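Local coordinates for putative host cell surface-exposed lipoprotein (Streptococcus phage TP-J34, PDB 4EQQ) that probably prevents superinfection by other phages, acting as the ectodomain of a lipoprotein exposed on the host cell surface, with the phage tape measure protein as its target, at residues 28-33 against 66-71; 38-41 against 45-48. All blocks are in the same frame, centred on the assembly; numbering follows the deposited sequence.

Contact 1. Residues 28-33 against 66-71. With SO4 (sulfate ion), chain D.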
loop_
_atom_site.group_PDB
_atom_site.type_symbol
_atom_site.label_atom_id
_atom_site.label_comp_id
_atom_site.label_asym_id
_atom_site.label_seq_id
_atom_site.Cartn_x
_atom_site.Cartn_y
_atom_site.Cartn_z
ATOM N N THR A 28 -2.907 7.108 3.681
ATOM C CA THR A 28 -1.555 6.825 3.170
ATOM C C THR A 28 -1.454 5.506 2.403
ATOM O O THR A 28 -0.892 5.481 1.318
ATOM C CB THR A 28 -0.504 6.899 4.317
ATOM O OG1 THR A 28 -0.710 5.806 5.204
ATOM C CG2 THR A 28 -0.578 8.185 5.118
ATOM N N VAL A 29 -1.952 4.413 2.989
ATOM C CA VAL A 29 -1.952 3.057 2.422
ATOM C C VAL A 29 -3.426 2.784 2.103
ATOM O O VAL A 29 -4.294 3.063 2.921
ATOM C CB VAL A 29 -1.325 2.023 3.416
ATOM C CG1 VAL A 29 -1.402 0.594 2.877
ATOM C CG2 VAL A 29 0.123 2.388 3.746
ATOM N N HIS A 30 -3.735 2.309 0.931
ATOM C CA HIS A 30 -5.165 2.172 0.621
ATOM C C HIS A 30 -5.811 0.806 0.951
ATOM O O HIS A 30 -6.072 -0.004 0.071
ATOM C CB HIS A 30 -5.424 2.699 -0.780
ATOM C CG HIS A 30 -4.867 4.084 -0.935
ATOM N ND1 HIS A 30 -3.751 4.323 -1.704
ATOM C CD2 HIS A 30 -5.270 5.246 -0.368
ATOM C CE1 HIS A 30 -3.534 5.625 -1.623
ATOM N NE2 HIS A 30 -4.417 6.216 -0.816
ATOM N N MET A 31 -6.132 0.612 2.231
ATOM C CA MET A 31 -6.637 -0.639 2.795
ATOM C C MET A 31 -8.114 -0.848 2.696
ATOM O O MET A 31 -8.907 0.093 2.818
ATOM C CB MET A 31 -6.251 -0.749 4.277
ATOM C CG MET A 31 -4.761 -0.705 4.520
ATOM S SD MET A 31 -4.438 -0.788 6.287
ATOM C CE MET A 31 -2.699 -0.374 6.309
ATOM N N SER A 32 -8.488 -2.127 2.593
ATOM C CA SER A 32 -9.879 -2.535 2.657
ATOM C C SER A 32 -10.203 -2.523 4.137
ATOM O O SER A 32 -9.282 -2.418 4.965
ATOM C CB SER A 32 -10.047 -3.940 2.074
ATOM O OG SER A 32 -9.501 -4.939 2.915
ATOM N N LYS A 33 -11.491 -2.601 4.482
ATOM C CA LYS A 33 -11.918 -2.649 5.876
ATOM C C LYS A 33 -11.233 -3.804 6.605
ATOM O O LYS A 33 -10.802 -3.631 7.743
ATOM C CB LYS A 33 -13.443 -2.814 5.953
ATOM C CG LYS A 33 -14.016 -2.661 7.362
ATOM C CD LYS A 33 -15.516 -2.962 7.431
ATOM C CE LYS A 33 -16.385 -1.938 6.735
ATOM N NZ LYS A 33 -17.829 -2.295 6.835
ATOM N N ALA A 66 -10.689 1.428 -2.430
ATOM C CA ALA A 66 -10.568 0.430 -3.502
ATOM C C ALA A 66 -10.099 1.094 -4.788
ATOM O O ALA A 66 -9.233 0.545 -5.463
ATOM C CB ALA A 66 -11.896 -0.279 -3.727
ATOM N N LEU A 67 -10.678 2.259 -5.134
ATOM C CA LEU A 67 -10.290 3.006 -6.338
ATOM C C LEU A 67 -8.796 3.392 -6.292
ATOM O O LEU A 67 -8.084 3.191 -7.275
ATOM C CB LEU A 67 -11.189 4.263 -6.519
ATOM C CG LEU A 67 -10.847 5.207 -7.689
ATOM C CD1 LEU A 67 -10.728 4.442 -9.032
ATOM C CD2 LEU A 67 -11.856 6.340 -7.784
ATOM N N GLU A 68 -8.336 3.939 -5.155
ATOM C CA GLU A 68 -6.935 4.334 -4.982
ATOM C C GLU A 68 -5.997 3.119 -5.083
ATOM O O GLU A 68 -4.953 3.198 -5.735
ATOM C CB GLU A 68 -6.733 5.131 -3.675
ATOM C CG GLU A 68 -7.376 6.521 -3.678
ATOM C CD GLU A 68 -7.113 7.381 -4.906
ATOM O OE1 GLU A 68 -8.091 7.758 -5.594
ATOM O OE2 GLU A 68 -5.924 7.589 -5.237
ATOM N N LYS A 69 -6.400 1.980 -4.506
ATOM C CA LYS A 69 -5.592 0.760 -4.608
ATOM C C LYS A 69 -5.572 0.252 -6.065
ATOM O O LYS A 69 -4.534 -0.195 -6.548
ATOM C CB LYS A 69 -6.102 -0.342 -3.650
ATOM C CG LYS A 69 -5.072 -1.456 -3.433
ATOM C CD LYS A 69 -3.790 -0.925 -2.741
ATOM C CE LYS A 69 -2.691 -1.953 -2.648
ATOM N NZ LYS A 69 -3.106 -3.125 -1.829
ATOM N N ALA A 70 -6.729 0.318 -6.748
ATOM C CA ALA A 70 -6.888 -0.101 -8.144
ATOM C C ALA A 70 -5.973 0.733 -9.052
ATOM O O ALA A 70 -5.308 0.165 -9.914
ATOM C CB ALA A 70 -8.351 0.065 -8.585
ATOM N N LYS A 71 -5.914 2.070 -8.835
ATOM C CA LYS A 71 -5.037 2.974 -9.597
ATOM C C LYS A 71 -3.598 2.566 -9.383
ATOM O O LYS A 71 -2.850 2.478 -10.353
ATOM C CB LYS A 71 -5.219 4.445 -9.180
ATOM C CG LYS A 71 -6.548 5.073 -9.601
ATOM C CD LYS A 71 -6.641 6.476 -9.003
ATOM C CE LYS A 71 -7.907 7.198 -9.380
ATOM N NZ LYS A 71 -8.035 8.486 -8.636
HETATM S S SO4 D . -1.004 -4.101 0.956
HETATM O O1 SO4 D . -1.495 -3.018 1.819
HETATM O O2 SO4 D . -0.986 -3.665 -0.433
HETATM O O3 SO4 D . 0.362 -4.460 1.345
HETATM O O4 SO4 D . -1.878 -5.273 1.102
HETATM O O HOH W 1 -5.334 -2.480 -0.173
#
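The imidazole of His30 lies flat against the methylene root of Glu68 on helix 62-77. Glu68 CB sits 3.5 Å from the centroid of the His30 ring and 10° off its normal, a CH-pi contact over the middle of one face; Thr28 O lies off-centre over the opposite face. A flat ring suits this place because a whole face can pack on the CB methylene. A bend at chi2 (-48°) turns the Glu68 carboxylate away from the ring, its plane 74° from that of the imidazole. There Glu68 OE1 forms a salt bridge with Lys71 NZ (3.1 Å), on the syn side of the carboxylate.

Polar contacts gather at Lys69, whose long chain runs past the His30 carbonyl, Lys69 CB and CD each 3.7 Å from His30 O, and so brings its ammonium to water and anion. The water bridges the segments, 2.6 Å from His30 O and 2.8 Å from Lys69 NZ. Lys69 NZ also donates to sulfate O2 (2.6 Å), forms a salt bridge with Asp92 and hydrogen-bonds Tyr73. Lys69 and Gln72 of the second subunit bind this sulfate too, so the anion, probably from the crystallisation liquor, is held between lysines of both subunits.

His30 centres an inverse gamma turn in the linker between helices 13-28 and 33-42, which in this helix-turn-helix fold meets helix 62-77 of the second, related half.

Contact 2. Residues 38-41 against 45-48; sequences SQLV and KYSQ
Leu40 and Val41 meet Lys45 and Tyr46 where helix 33-42 ends, in the turn of a helix-turn-helix that leads into helix 48-57. The main link is a backbone hydrogen bond from Tyr46 N to Leu40 O, 3.0 Å long and nearly straight at 162°. A weak one joins Lys45 N to Val41 O (3.2 Å). Together they engage two carbonyls at the end of the helix, and Lys45, with positive phi, bends the chain away from helical geometry.

Beside these bonds, the Tyr46 ring presents its edge to Leu40 O, with Tyr46 CD2 3.6 Å from that oxygen, and the same ring carbon meets Leu40 CD2 at 4.1 Å. A large, partly polar ring fits here because it packs on Glu14, Thr17 and Ala18 of helix 13-28, while Leu40 lies with its branched apolar end against Ser51 and Ala54 of helix 48-57. Val41 packs on the chain beyond the turn: chi1 of 171° puts CG1 opposite the backbone N and leaves Val41 CG2 facing Tyr46 O at 3.7 Å and Gln48 OE1 at 3.8 Å.

Farther out, Lys45 folds back to give its ammonium to Ser42 O, and Gln48 NE2 binds Asp52. Ser47 fixes the start of the next helix as its N-cap, its OG accepting a hydrogen bond from Ala50 N.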
loop_
_atom_site.group_PDB
_atom_site.type_symbol
_atom_site.label_atom_id
_atom_site.label_comp_id
_atom_site.label_asym_id
_atom_site.label_seq_id
_atom_site.Cartn_x
_atom_site.Cartn_y
_atom_site.Cartn_z
ATOM N N SER A 38 -7.250 -5.923 10.617
ATOM C CA SER A 38 -6.112 -6.785 10.912
ATOM C C SER A 38 -4.877 -5.931 11.286
ATOM O O SER A 38 -4.219 -6.224 12.277
ATOM C CB SER A 38 -5.825 -7.689 9.722
ATOM O OG SER A 38 -4.649 -8.451 9.951
ATOM N N GLN A 39 -4.603 -4.845 10.535
ATOM C CA GLN A 39 -3.478 -3.943 10.808
ATOM C C GLN A 39 -3.524 -3.368 12.243
ATOM O O GLN A 39 -2.507 -3.390 12.944
ATOM C CB GLN A 39 -3.458 -2.793 9.788
ATOM C CG GLN A 39 -2.327 -1.778 10.014
ATOM C CD GLN A 39 -0.954 -2.287 9.625
ATOM O OE1 GLN A 39 -0.809 -3.219 8.840
ATOM N NE2 GLN A 39 0.093 -1.661 10.145
ATOM N N LEU A 40 -4.695 -2.834 12.661
ATOM C CA LEU A 40 -4.857 -2.227 13.990
ATOM C C LEU A 40 -4.582 -3.203 15.133
ATOM O O LEU A 40 -4.041 -2.807 16.165
ATOM C CB LEU A 40 -6.233 -1.554 14.152
ATOM C CG LEU A 40 -6.507 -0.333 13.255
ATOM C CD1 LEU A 40 -7.999 -0.009 13.223
ATOM C CD2 LEU A 40 -5.684 0.924 13.691
ATOM N N VAL A 41 -4.953 -4.467 14.946
ATOM C CA VAL A 41 -4.717 -5.520 15.945
ATOM C C VAL A 41 -3.258 -6.025 15.855
ATOM O O VAL A 41 -2.548 -6.020 16.846
ATOM C CB VAL A 41 -5.742 -6.684 15.800
ATOM C CG1 VAL A 41 -5.372 -7.880 16.687
ATOM C CG2 VAL A 41 -7.159 -6.216 16.115
ATOM N N LYS A 45 -1.508 -3.212 17.991
ATOM C CA LYS A 45 -1.870 -3.950 19.201
ATOM C C LYS A 45 -3.135 -3.443 19.895
ATOM O O LYS A 45 -3.261 -3.553 21.108
ATOM C CB LYS A 45 -0.662 -4.154 20.177
ATOM C CG LYS A 45 0.638 -4.655 19.517
ATOM C CD LYS A 45 0.479 -6.039 18.911
ATOM C CE LYS A 45 1.774 -6.554 18.330
ATOM N NZ LYS A 45 1.573 -7.836 17.580
ATOM N N TYR A 46 -4.089 -2.906 19.116
ATOM C CA TYR A 46 -5.393 -2.535 19.660
ATOM C C TYR A 46 -6.156 -3.834 19.915
ATOM O O TYR A 46 -5.865 -4.850 19.274
ATOM C CB TYR A 46 -6.181 -1.666 18.662
ATOM C CG TYR A 46 -5.721 -0.228 18.699
ATOM C CD1 TYR A 46 -6.028 0.593 19.780
ATOM C CD2 TYR A 46 -4.913 0.293 17.692
ATOM C CE1 TYR A 46 -5.562 1.900 19.851
ATOM C CE2 TYR A 46 -4.454 1.607 17.741
ATOM C CZ TYR A 46 -4.766 2.400 18.834
ATOM O OH TYR A 46 -4.324 3.688 18.911
ATOM N N SER A 47 -7.130 -3.816 20.837
ATOM C CA SER A 47 -7.952 -5.006 21.049
ATOM C C SER A 47 -8.813 -5.217 19.787
ATOM O O SER A 47 -8.967 -4.291 18.978
ATOM C CB SER A 47 -8.875 -4.807 22.251
ATOM O OG SER A 47 -9.737 -3.709 22.003
ATOM N N GLN A 48 -9.407 -6.399 19.637
ATOM C CA GLN A 48 -10.314 -6.655 18.523
ATOM C C GLN A 48 -11.510 -5.667 18.557
ATOM O O GLN A 48 -11.911 -5.159 17.512
ATOM C CB GLN A 48 -10.822 -8.112 18.544
ATOM C CG GLN A 48 -11.470 -8.537 17.228
ATOM C CD GLN A 48 -10.505 -8.487 16.060
ATOM O OE1 GLN A 48 -9.482 -9.175 16.040
ATOM N NE2 GLN A 48 -10.823 -7.685 15.057
#

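The centre of contact 1 is about 6 Å from the chain centre and the contact is partly buried, whereas contact 2 is a surface contact with its centre about 14 Å from the chain centre; the two contact centres are 19 Å apart. The first joins distant parts of the sequence, one from each related half of the chain, and relies on a CH-pi contact and a bridging water, with the sulfate bound at its side. The second is local, closing the turn behind helix 33-42 chiefly through backbone bonds. That helix connects them: Met31 CE packs 4.0 Å from Gln39 CG. Both also touch the second subunit, Met31 and Ser38 each meeting Thr76 there.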